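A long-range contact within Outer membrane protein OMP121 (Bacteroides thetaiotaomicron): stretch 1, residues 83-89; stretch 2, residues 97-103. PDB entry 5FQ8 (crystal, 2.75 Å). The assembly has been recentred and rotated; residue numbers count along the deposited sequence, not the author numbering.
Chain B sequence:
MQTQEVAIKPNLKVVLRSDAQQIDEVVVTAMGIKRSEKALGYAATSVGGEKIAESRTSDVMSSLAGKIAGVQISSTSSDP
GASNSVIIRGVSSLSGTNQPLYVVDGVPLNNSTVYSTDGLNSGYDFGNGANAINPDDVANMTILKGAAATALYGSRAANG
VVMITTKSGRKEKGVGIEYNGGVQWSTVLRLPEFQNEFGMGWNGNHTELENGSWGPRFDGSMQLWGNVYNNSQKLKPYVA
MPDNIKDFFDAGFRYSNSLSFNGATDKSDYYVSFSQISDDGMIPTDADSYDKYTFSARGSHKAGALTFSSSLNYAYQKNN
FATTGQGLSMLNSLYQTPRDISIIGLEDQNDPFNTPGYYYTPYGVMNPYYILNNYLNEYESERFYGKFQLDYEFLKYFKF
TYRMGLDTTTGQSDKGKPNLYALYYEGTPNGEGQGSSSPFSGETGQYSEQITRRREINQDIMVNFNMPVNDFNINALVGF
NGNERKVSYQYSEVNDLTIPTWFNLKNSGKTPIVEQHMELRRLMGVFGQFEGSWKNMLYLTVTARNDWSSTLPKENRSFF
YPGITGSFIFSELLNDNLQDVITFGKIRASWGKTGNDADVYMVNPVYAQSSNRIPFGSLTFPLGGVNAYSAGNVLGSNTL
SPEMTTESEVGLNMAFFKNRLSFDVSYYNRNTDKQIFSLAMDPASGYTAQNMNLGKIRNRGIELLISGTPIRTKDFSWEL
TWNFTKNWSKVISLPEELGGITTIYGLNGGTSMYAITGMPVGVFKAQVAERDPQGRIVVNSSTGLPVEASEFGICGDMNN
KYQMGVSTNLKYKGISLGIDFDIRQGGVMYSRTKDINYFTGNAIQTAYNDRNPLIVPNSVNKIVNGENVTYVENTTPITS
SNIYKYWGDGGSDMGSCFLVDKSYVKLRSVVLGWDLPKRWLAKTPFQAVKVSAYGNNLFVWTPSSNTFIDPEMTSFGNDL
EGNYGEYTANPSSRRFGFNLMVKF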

# COMPACT_ATOMS: atom_id res chain seq x y z
N SER B 83 10.51 21.80 -12.13
CA SER B 83 11.75 22.22 -11.49
C SER B 83 12.58 23.10 -12.41
O SER B 83 12.31 23.24 -13.60
CB SER B 83 12.55 21.00 -11.07
OG SER B 83 11.86 20.29 -10.08
N ASN B 84 13.61 23.71 -11.83
CA ASN B 84 14.57 24.53 -12.55
C ASN B 84 15.97 24.05 -12.25
O ASN B 84 16.35 23.91 -11.08
CB ASN B 84 14.44 26.00 -12.19
CG ASN B 84 13.09 26.58 -12.54
OD1 ASN B 84 12.75 26.73 -13.71
ND2 ASN B 84 12.31 26.90 -11.53
N SER B 85 16.75 23.84 -13.29
CA SER B 85 18.13 23.43 -13.14
C SER B 85 19.03 24.66 -13.13
O SER B 85 18.75 25.64 -13.81
CB SER B 85 18.52 22.50 -14.27
OG SER B 85 19.88 22.15 -14.16
N VAL B 86 20.09 24.60 -12.33
CA VAL B 86 21.07 25.67 -12.21
C VAL B 86 22.41 25.01 -11.98
O VAL B 86 22.68 24.52 -10.88
CB VAL B 86 20.75 26.65 -11.07
CG1 VAL B 86 21.86 27.65 -10.93
CG2 VAL B 86 19.49 27.39 -11.35
N ILE B 87 23.26 25.02 -12.99
CA ILE B 87 24.58 24.40 -12.92
C ILE B 87 25.62 25.48 -13.12
O ILE B 87 25.52 26.29 -14.05
CB ILE B 87 24.73 23.27 -13.96
CG1 ILE B 87 23.57 22.29 -13.84
CG2 ILE B 87 25.99 22.52 -13.73
CD1 ILE B 87 23.55 21.29 -14.93
N ILE B 88 26.61 25.51 -12.24
CA ILE B 88 27.57 26.60 -12.18
C ILE B 88 28.94 26.04 -12.48
O ILE B 88 29.47 25.24 -11.70
CB ILE B 88 27.54 27.32 -10.82
CG1 ILE B 88 26.32 28.21 -10.72
CG2 ILE B 88 28.79 28.14 -10.62
CD1 ILE B 88 26.37 29.12 -9.57
N ARG B 89 29.50 26.45 -13.61
CA ARG B 89 30.80 25.99 -14.08
C ARG B 89 30.81 24.47 -14.25
O ARG B 89 31.69 23.76 -13.76
CB ARG B 89 31.91 26.47 -13.14
CG ARG B 89 32.13 27.97 -13.25
CD ARG B 89 33.24 28.49 -12.36
NE ARG B 89 33.49 29.91 -12.58
CZ ARG B 89 34.41 30.60 -11.93
NH1 ARG B 89 35.17 30.01 -11.03
NH2 ARG B 89 34.58 31.89 -12.18
N THR B 97 24.62 15.76 -7.61
CA THR B 97 24.24 16.98 -6.91
C THR B 97 25.06 18.14 -7.47
O THR B 97 26.20 18.36 -7.05
CB THR B 97 24.46 16.84 -5.42
OG1 THR B 97 23.81 15.66 -4.95
CG2 THR B 97 23.91 18.06 -4.70
N ASN B 98 24.50 18.89 -8.40
CA ASN B 98 25.23 20.00 -8.99
C ASN B 98 24.57 21.35 -8.81
O ASN B 98 25.10 22.34 -9.31
CB ASN B 98 25.46 19.75 -10.48
CG ASN B 98 26.30 18.55 -10.74
OD1 ASN B 98 27.52 18.63 -10.82
ND2 ASN B 98 25.66 17.41 -10.86
N GLN B 99 23.44 21.42 -8.16
CA GLN B 99 22.86 22.72 -7.89
C GLN B 99 23.73 23.47 -6.89
O GLN B 99 24.37 22.85 -6.04
CB GLN B 99 21.45 22.56 -7.34
CG GLN B 99 20.69 21.44 -7.97
CD GLN B 99 20.36 21.72 -9.40
OE1 GLN B 99 19.69 22.69 -9.70
NE2 GLN B 99 20.82 20.88 -10.29
N PRO B 100 23.78 24.79 -6.99
CA PRO B 100 24.47 25.58 -5.97
C PRO B 100 23.69 25.65 -4.67
O PRO B 100 22.47 25.46 -4.62
CB PRO B 100 24.56 26.96 -6.62
CG PRO B 100 23.39 27.01 -7.50
CD PRO B 100 23.25 25.64 -8.06
N LEU B 101 24.42 25.94 -3.61
CA LEU B 101 23.81 26.11 -2.30
C LEU B 101 23.05 27.43 -2.27
O LEU B 101 23.66 28.50 -2.31
CB LEU B 101 24.89 26.10 -1.23
CG LEU B 101 24.39 26.48 0.15
CD1 LEU B 101 23.38 25.47 0.60
CD2 LEU B 101 25.54 26.54 1.09
N TYR B 102 21.73 27.35 -2.20
CA TYR B 102 20.92 28.54 -2.01
C TYR B 102 20.99 28.99 -0.55
O TYR B 102 20.70 28.20 0.35
CB TYR B 102 19.48 28.27 -2.41
CG TYR B 102 19.23 28.08 -3.88
CD1 TYR B 102 19.47 26.87 -4.49
CD2 TYR B 102 18.72 29.11 -4.65
CE1 TYR B 102 19.22 26.68 -5.82
CE2 TYR B 102 18.46 28.92 -5.98
CZ TYR B 102 18.71 27.70 -6.56
OH TYR B 102 18.46 27.50 -7.89
N VAL B 103 21.36 30.24 -0.31
CA VAL B 103 21.49 30.80 1.03
C VAL B 103 20.63 32.05 1.11
O VAL B 103 20.81 32.97 0.31
CB VAL B 103 22.96 31.12 1.36
CG1 VAL B 103 23.07 31.67 2.74
CG2 VAL B 103 23.81 29.90 1.22
O HOH W 1 16.28 26.69 -9.44

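The second stretch meets the strand 84-88 nearly at right angles, their end-to-end directions lying 103° apart, so the contact is a crossing and not a strand pairing along their length. Contact gathers around V86, and 313 Å² is buried, both sides summed.

T97 lies beyond reach, and the approach begins at N98. Its CA-to-CB bond points toward the first strand, and its CB lies 4.3 Å from CG2 of I87, so the aliphatic base of a polar side chain packs against a branched apolar one. The amide group is satisfied by hydrogen bonds elsewhere in the structure, which makes a buried asparagine tolerable here.

Q99 supplies the one direct hydrogen bond. Its CA-to-CB bond points sideways, but chi1 and chi2, both m, fold the chain so that its end comes nearer the strand, and OE1 accepts from the backbone N of V86 at 3.3 Å. A glutamine is long enough to reach this amide and carries a carbonyl to receive its hydrogen, while NE2 is bonded elsewhere. The backbone adds a second link: CA of Q99 directs its hydrogen almost straight at O of V86, with a CA to O distance of 3.5 Å.

The CA-to-CB bond of P100 points toward the strand. Its CD lies 3.1 Å from O of V86 and 3.8 Å from CG1 of V86, while its CB sits 4.1 Å from CD1 of I88. The compact apolar ring thus touches both side chains.

L101 makes no contact, but Y102 reaches back across the gap. Its long side chain brings OH to 3.6 Å from CG2 of V86. OH of Y102 also lies 2.8 Å from O of a hydrogen-bonded water, and that water O, 3.2 Å from O of N84, donates to it, completing a bridge between the stretches.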